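Local coordinates for protein tryparedoxin (Crithidia fasciculata, PDB 1O8X) that probably acts as a thioredoxin-like dithiol-disulfide oxidoreductase, shuttling electrons through a redox-active disulfide in the oxidative-stress metabolism of a trypanosomatid, at residues I113-D116 and D121-T124; F32-A37 and P41-F46. The protein carries 1 engineered substitution. All blocks are in the same frame, centred on the assembly; numbering follows the deposited sequence.

How the contacts relate
Contact 1 (113-116 with 121-124) is a beta hairpin at the edge of the central sheet, and contact 2 (32-37 with 41-46) lays the start of helix 41-57 against strand 30-36. Their centres are about 17 Å apart, yet strands 111-116 and 30-36 are neighbours in the sheet: Ile-113 O lies 2.8 Å from Phe-33 N, a probable hydrogen bond. On one face Phe-32 CE2 meets Thr-124 CG2 at 3.8 Å; on the other Phe-33 CE1 meets Val-115 CG2 at 3.7 Å. Contact 2 belongs to the redox site, since Cys-40 and residue 43, here an engineered Ala, form the disulfide seen in another structure of this protein.

Contact 1: residues I113-D116 and D121-T124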
ATOM      1  N   ILE A 113      -2.781   1.071  -5.310  1.00 12.25           N
ATOM      2  CA  ILE A 113      -3.253   2.398  -5.691  1.00 12.78           C
ATOM      3  C   ILE A 113      -2.321   3.452  -5.145  1.00 11.80           C
ATOM      4  O   ILE A 113      -2.070   3.504  -3.942  1.00 12.55           O
ATOM      5  CB  ILE A 113      -4.679   2.590  -5.176  1.00 13.71           C
ATOM      6  CG1 ILE A 113      -5.529   1.502  -5.854  1.00 16.80           C
ATOM      7  CG2 ILE A 113      -5.199   4.030  -5.408  1.00 14.75           C
ATOM      8  CD1 ILE A 113      -6.965   1.642  -5.789  1.00 19.01           C
ATOM      9  N   GLY A 114      -1.814   4.303  -6.026  1.00 11.38           N
ATOM     10  CA  GLY A 114      -0.875   5.333  -5.619  1.00 11.23           C
ATOM     11  C   GLY A 114      -1.520   6.694  -5.564  1.00 11.32           C
ATOM     12  O   GLY A 114      -2.208   7.089  -6.507  1.00 11.85           O
ATOM     13  N   VAL A 115      -1.330   7.368  -4.439  1.00 12.42           N
ATOM     14  CA  VAL A 115      -1.828   8.719  -4.227  1.00 12.90           C
ATOM     15  C   VAL A 115      -0.688   9.644  -3.818  1.00 13.04           C
ATOM     16  O   VAL A 115       0.284   9.209  -3.191  1.00 14.49           O
ATOM     17  CB  VAL A 115      -2.988   8.757  -3.180  1.00 13.68           C
ATOM     18  CG1 VAL A 115      -4.090   7.751  -3.533  1.00 14.16           C
ATOM     19  CG2 VAL A 115      -2.488   8.512  -1.775  1.00 14.46           C
ATOM     20  N   ASP A 116      -0.803  10.917  -4.153  1.00 12.92           N
ATOM     21  CA  ASP A 116       0.174  11.891  -3.697  1.00 13.69           C
ATOM     22  C   ASP A 116      -0.134  12.226  -2.236  1.00 14.29           C
ATOM     23  O   ASP A 116      -1.252  12.643  -1.921  1.00 15.31           O
ATOM     24  CB  ASP A 116       0.067  13.128  -4.578  1.00 14.19           C
ATOM     25  CG  ASP A 116       0.980  14.211  -4.149  1.00 15.25           C
ATOM     26  OD1 ASP A 116       2.207  13.999  -4.184  1.00 16.67           O
ATOM     27  OD2 ASP A 116       0.535  15.294  -3.740  1.00 16.98           O
ATOM     28  N   ASP A 121      -4.190  13.610  -4.183  1.00 15.95           N
ATOM     29  CA  ASP A 121      -4.642  13.277  -5.535  1.00 16.57           C
ATOM     30  C   ASP A 121      -4.278  11.852  -5.948  1.00 15.24           C
ATOM     31  O   ASP A 121      -3.197  11.333  -5.660  1.00 14.47           O
ATOM     32  CB  ASP A 121      -4.090  14.262  -6.558  1.00 18.02           C
ATOM     33  CG  ASP A 121      -4.533  15.697  -6.312  1.00 19.51           C
ATOM     34  OD1 ASP A 121      -5.364  15.973  -5.412  1.00 20.71           O
ATOM     35  OD2 ASP A 121      -4.076  16.602  -7.012  1.00 22.83           O
ATOM     36  N   VAL A 122      -5.196  11.224  -6.653  1.00 15.15           N
ATOM     37  CA  VAL A 122      -4.925   9.896  -7.184  1.00 14.46           C
ATOM     38  C   VAL A 122      -3.925  10.000  -8.321  1.00 14.82           C
ATOM     39  O   VAL A 122      -4.080  10.836  -9.212  1.00 17.45           O
ATOM     40  CB  VAL A 122      -6.223   9.230  -7.632  1.00 15.16           C
ATOM     41  CG1 VAL A 122      -5.948   7.827  -8.166  1.00 16.81           C
ATOM     42  CG2 VAL A 122      -7.174   9.163  -6.460  1.00 17.64           C
ATOM     43  N   VAL A 123      -2.886   9.173  -8.271  1.00 12.85           N
ATOM     44  CA  VAL A 123      -1.884   9.138  -9.310  1.00 13.02           C
ATOM     45  C   VAL A 123      -2.109   7.910 -10.209  1.00 12.26           C
ATOM     46  O   VAL A 123      -2.172   8.041 -11.433  1.00 13.20           O
ATOM     47  CB  VAL A 123      -0.469   9.145  -8.695  1.00 13.18           C
ATOM     48  CG1 VAL A 123       0.582   8.973  -9.771  1.00 14.44           C
ATOM     49  CG2 VAL A 123      -0.245  10.454  -7.918  1.00 14.50           C
ATOM     50  N   THR A 124      -2.240   6.717  -9.614  1.00 11.51           N
ATOM     51  CA  THR A 124      -2.457   5.505 -10.407  1.00 11.51           C
ATOM     52  C   THR A 124      -3.344   4.536  -9.654  1.00 11.32           C
ATOM     53  O   THR A 124      -3.235   4.397  -8.436  1.00 11.75           O
ATOM     54  CB  THR A 124      -1.099   4.842 -10.781  1.00 11.95           C
ATOM     55  OG1 THR A 124      -1.338   3.666 -11.575  1.00 12.66           O
ATOM     56  CG2 THR A 124      -0.260   4.403  -9.558  1.00 12.56           C
TER
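Gly-114 pairs with both Val-123 and Thr-124 in a classic beta bulge, set in the antiparallel hairpin that brings strand 122-124 to the edge of the thioredoxin-fold sheet. The evidence is in the bonding. Gly-114 O accepts from Val-123 N at 2.8 Å and from Thr-124 N at 3.1 Å, and both donors come from the same face of its carbonyl plane, each tilted by a little over 20°. One carbonyl is thus gripped by two consecutive amides. Val-123 itself has helix-like torsions (phi -103°, psi -51°), the conformation that fits the extra residue into the strand. The register therefore moves by one: Gly-114 and Thr-124 form a hydrogen-bonded pair, whereas Val-115 and Val-122 are a non-hydrogen-bonded pair with CA atoms 4.4 Å apart.

Side chains add modestly to the backbone bonds. Val-123 CB lies 3.5 Å from Gly-114 O, and its CG2 branch runs on toward the amide of Asp-116. The methyl of Thr-124 sits between its own backbone N and carbonyl carbon, which puts CG2 3.9 Å from Gly-114 N, on the face where Gly-114 has no side chain, beside the ring of Phe-32. OG1, anti to the N, is engaged by Trp-142 O, which ties the edge strand to the C-terminal region. At the turn, Ser-119 OG bonds both Asp-116 OD2 and Asp-121 N, so that one hydroxyl bridges the two residues flanking the turn.

Gly-114 N completes its pair by donating to Thr-124 O; toward the turn, Asp-116 N donates to Asp-121 O at 2.9 Å, and the same oxygen also receives a CA-H...O contact from Val-115 CA at 3.3 Å.

Contact 2: residues F32-A37 and P41-F46; sequences FFYFSA and PPARGF. Engineered in segment 41-46: Ala-43 (natural residue Cys).
With CG trans to the backbone N in both Tyr-34 (chi1 -179°) and Phe-46 (chi1 177°), the two rings extend from strand and helix, and the two side chains run antiparallel past one another. The pair is oblique: the ring centroids lie 5.8 Å apart and the planes are turned by 51°. Tyr-34 CE1 comes in at the edge of the Phe-46 ring, in its plane, and meets CE2 of that ring at 3.6 Å. Beyond it, Tyr-34 OH lies 3.4 Å from Phe-46 CD2, also at the ring edge. This hydroxyl is hydrogen-bonded to Thr-47 OG1, which also bonds Ala-43 O, so the tyrosine is linked to the first turn of the helix.

Nearer the strand end, Ser-36 OG abuts the methyl of Ala-43, an engineered residue, with OG and CB 3.1 Å apart, close for a non-bonded pair. Ser-36 OG has its polar partner in Tyr-80 OH, and its CB lies above the rim of one face of the Tyr-34 ring. These buried side chains make up the interface between the start of helix 41-57 and strand 30-36, in the beta-alpha-beta unit that carries the Cys-Pro-Pro-Cys redox motif of the natural protein in its thioredoxin fold.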
ATOM      1  N   PHE A  32       1.589   4.306  -1.952  1.00 10.81           N
ATOM      2  CA  PHE A  32       0.819   3.224  -2.545  1.00 11.08           C
ATOM      3  C   PHE A  32       0.088   2.460  -1.461  1.00 11.44           C
ATOM      4  O   PHE A  32       0.722   1.882  -0.561  1.00 13.62           O
ATOM      5  CB  PHE A  32       1.742   2.231  -3.247  1.00 12.24           C
ATOM      6  CG  PHE A  32       2.323   2.714  -4.531  1.00 12.34           C
ATOM      7  CD1 PHE A  32       3.661   3.085  -4.568  1.00 16.48           C
ATOM      8  CD2 PHE A  32       1.575   2.733  -5.717  1.00 13.00           C
ATOM      9  CE1 PHE A  32       4.254   3.511  -5.738  1.00 17.11           C
ATOM     10  CE2 PHE A  32       2.149   3.169  -6.908  1.00 14.05           C
ATOM     11  CZ  PHE A  32       3.499   3.546  -6.927  1.00 17.32           C
ATOM     12  N   PHE A  33      -1.230   2.402  -1.555  1.00 10.72           N
ATOM     13  CA  PHE A  33      -2.040   1.506  -0.733  1.00 11.23           C
ATOM     14  C   PHE A  33      -2.043   0.134  -1.379  1.00 10.34           C
ATOM     15  O   PHE A  33      -2.446  -0.010  -2.543  1.00 11.07           O
ATOM     16  CB  PHE A  33      -3.465   2.043  -0.630  1.00 11.94           C
ATOM     17  CG  PHE A  33      -3.550   3.384   0.024  1.00 13.01           C
ATOM     18  CD1 PHE A  33      -4.056   4.473  -0.671  1.00 16.13           C
ATOM     19  CD2 PHE A  33      -3.134   3.551   1.345  1.00 14.01           C
ATOM     20  CE1 PHE A  33      -4.156   5.731  -0.058  1.00 17.05           C
ATOM     21  CE2 PHE A  33      -3.215   4.797   1.964  1.00 15.50           C
ATOM     22  CZ  PHE A  33      -3.738   5.888   1.255  1.00 17.09           C
ATOM     23  N   TYR A  34      -1.552  -0.857  -0.642  1.00 10.16           N
ATOM     24  CA  TYR A  34      -1.461  -2.233  -1.134  1.00 10.30           C
ATOM     25  C   TYR A  34      -2.528  -3.064  -0.461  1.00 10.07           C
ATOM     26  O   TYR A  34      -2.438  -3.363   0.725  1.00 11.52           O
ATOM     27  CB  TYR A  34      -0.069  -2.811  -0.852  1.00 10.44           C
ATOM     28  CG  TYR A  34       0.095  -4.236  -1.355  1.00 10.40           C
ATOM     29  CD1 TYR A  34      -0.422  -4.624  -2.595  1.00 11.37           C
ATOM     30  CD2 TYR A  34       0.775  -5.196  -0.596  1.00 11.66           C
ATOM     31  CE1 TYR A  34      -0.266  -5.926  -3.068  1.00 12.47           C
ATOM     32  CE2 TYR A  34       0.936  -6.513  -1.072  1.00 12.27           C
ATOM     33  CZ  TYR A  34       0.424  -6.853  -2.315  1.00 11.88           C
ATOM     34  OH  TYR A  34       0.555  -8.128  -2.838  1.00 14.65           O
ATOM     35  N   PHE A  35      -3.564  -3.388  -1.224  1.00 10.04           N
ATOM     36  CA  PHE A  35      -4.676  -4.205  -0.725  1.00 10.62           C
ATOM     37  C   PHE A  35      -4.361  -5.666  -1.010  1.00 10.67           C
ATOM     38  O   PHE A  35      -4.185  -6.064  -2.171  1.00 10.75           O
ATOM     39  CB  PHE A  35      -5.985  -3.806  -1.417  1.00 11.57           C
ATOM     40  CG  PHE A  35      -6.348  -2.363  -1.207  1.00 11.88           C
ATOM     41  CD1 PHE A  35      -5.826  -1.368  -2.032  1.00 12.76           C
ATOM     42  CD2 PHE A  35      -7.181  -1.987  -0.156  1.00 13.05           C
ATOM     43  CE1 PHE A  35      -6.136  -0.026  -1.812  1.00 13.50           C
ATOM     44  CE2 PHE A  35      -7.504  -0.640   0.042  1.00 14.84           C
ATOM     45  CZ  PHE A  35      -6.974   0.326  -0.780  1.00 15.40           C
ATOM     46  N   SER A  36      -4.254  -6.453   0.055  1.00 11.23           N
ATOM     47  CA  SER A  36      -3.901  -7.863  -0.075  1.00 11.79           C
ATOM     48  C   SER A  36      -4.344  -8.606   1.174  1.00 12.51           C
ATOM     49  O   SER A  36      -4.887  -8.004   2.086  1.00 13.21           O
ATOM     50  CB  SER A  36      -2.399  -8.039  -0.337  1.00 11.95           C
ATOM     51  OG  SER A  36      -2.172  -9.381  -0.725  1.00 13.35           O
ATOM     52  N   ALA A  37      -4.122  -9.918   1.198  1.00 13.48           N
ATOM     53  CA  ALA A  37      -4.456 -10.741   2.350  1.00 13.90           C
ATOM     54  C   ALA A  37      -3.611 -11.979   2.306  1.00 14.43           C
ATOM     55  O   ALA A  37      -3.216 -12.435   1.227  1.00 14.57           O
ATOM     56  CB  ALA A  37      -5.933 -11.134   2.326  1.00 13.91           C
ATOM     57  N   PRO A  41      -4.606 -16.089  -3.196  1.00 17.09           N
ATOM     58  CA  PRO A  41      -3.644 -16.839  -4.035  1.00 17.04           C
ATOM     59  C   PRO A  41      -2.744 -15.993  -4.969  1.00 17.30           C
ATOM     60  O   PRO A  41      -1.524 -16.155  -4.880  1.00 17.91           O
ATOM     61  CB  PRO A  41      -4.523 -17.842  -4.804  1.00 17.98           C
ATOM     62  CG  PRO A  41      -5.723 -17.984  -3.957  1.00 18.11           C
ATOM     63  CD  PRO A  41      -5.985 -16.612  -3.340  1.00 16.99           C
ATOM     64  N   PRO A  42      -3.286 -15.123  -5.828  1.00 17.25           N
ATOM     65  CA  PRO A  42      -2.412 -14.362  -6.738  1.00 16.73           C
ATOM     66  C   PRO A  42      -1.454 -13.402  -6.032  1.00 15.72           C
ATOM     67  O   PRO A  42      -0.426 -13.045  -6.615  1.00 15.78           O
ATOM     68  CB  PRO A  42      -3.388 -13.611  -7.650  1.00 17.35           C
ATOM     69  CG  PRO A  42      -4.689 -13.599  -6.914  1.00 18.52           C
ATOM     70  CD  PRO A  42      -4.711 -14.833  -6.072  1.00 17.48           C
ATOM     71  N   ALA A  43      -1.737 -13.017  -4.791  1.00 15.21           N
ATOM     72  CA  ALA A  43      -0.795 -12.148  -4.089  1.00 14.87           C
ATOM     73  C   ALA A  43       0.532 -12.848  -3.789  1.00 14.84           C
ATOM     74  O   ALA A  43       1.555 -12.175  -3.619  1.00 15.23           O
ATOM     75  CB  ALA A  43      -1.399 -11.568  -2.813  1.00 16.14           C
ATOM     76  N   ARG A  44       0.529 -14.186  -3.721  1.00 14.66           N
ATOM     77  CA  ARG A  44       1.767 -14.908  -3.427  1.00 14.18           C
ATOM     78  C   ARG A  44       2.833 -14.620  -4.466  1.00 13.79           C
ATOM     79  O   ARG A  44       3.979 -14.377  -4.104  1.00 14.33           O
ATOM     80  CB  ARG A  44       1.536 -16.416  -3.283  1.00 14.43           C
ATOM     81  CG  ARG A  44       0.859 -16.792  -1.980  1.00 16.04           C
ATOM     82  CD  ARG A  44       0.504 -18.269  -1.873  1.00 16.75           C
ATOM     83  NE  ARG A  44      -0.109 -18.550  -0.577  1.00 17.03           N
ATOM     84  CZ  ARG A  44       0.567 -18.942   0.486  1.00 17.55           C
ATOM     85  NH1 ARG A  44       1.873 -19.146   0.406  1.00 17.96           N
ATOM     86  NH2 ARG A  44      -0.072 -19.161   1.629  1.00 20.41           N
ATOM     87  N   GLY A  45       2.456 -14.624  -5.744  1.00 13.62           N
ATOM     88  CA  GLY A  45       3.406 -14.359  -6.812  1.00 13.55           C
ATOM     89  C   GLY A  45       3.694 -12.874  -6.984  1.00 13.15           C
ATOM     90  O   GLY A  45       4.802 -12.490  -7.395  1.00 13.76           O
ATOM     91  N   PHE A  46       2.711 -12.022  -6.671  1.00 12.88           N
ATOM     92  CA  PHE A  46       2.862 -10.584  -6.880  1.00 12.61           C
ATOM     93  C   PHE A  46       3.721  -9.919  -5.802  1.00 12.30           C
ATOM     94  O   PHE A  46       4.575  -9.075  -6.107  1.00 12.89           O
ATOM     95  CB  PHE A  46       1.507  -9.865  -6.974  1.00 12.99           C
ATOM     96  CG  PHE A  46       1.650  -8.387  -7.124  1.00 11.81           C
ATOM     97  CD1 PHE A  46       2.150  -7.869  -8.304  1.00 13.17           C
ATOM     98  CD2 PHE A  46       1.356  -7.519  -6.075  1.00 13.12           C
ATOM     99  CE1 PHE A  46       2.328  -6.486  -8.448  1.00 13.01           C
ATOM    100  CE2 PHE A  46       1.524  -6.139  -6.223  1.00 13.56           C
ATOM    101  CZ  PHE A  46       2.012  -5.635  -7.415  1.00 13.29           C
TER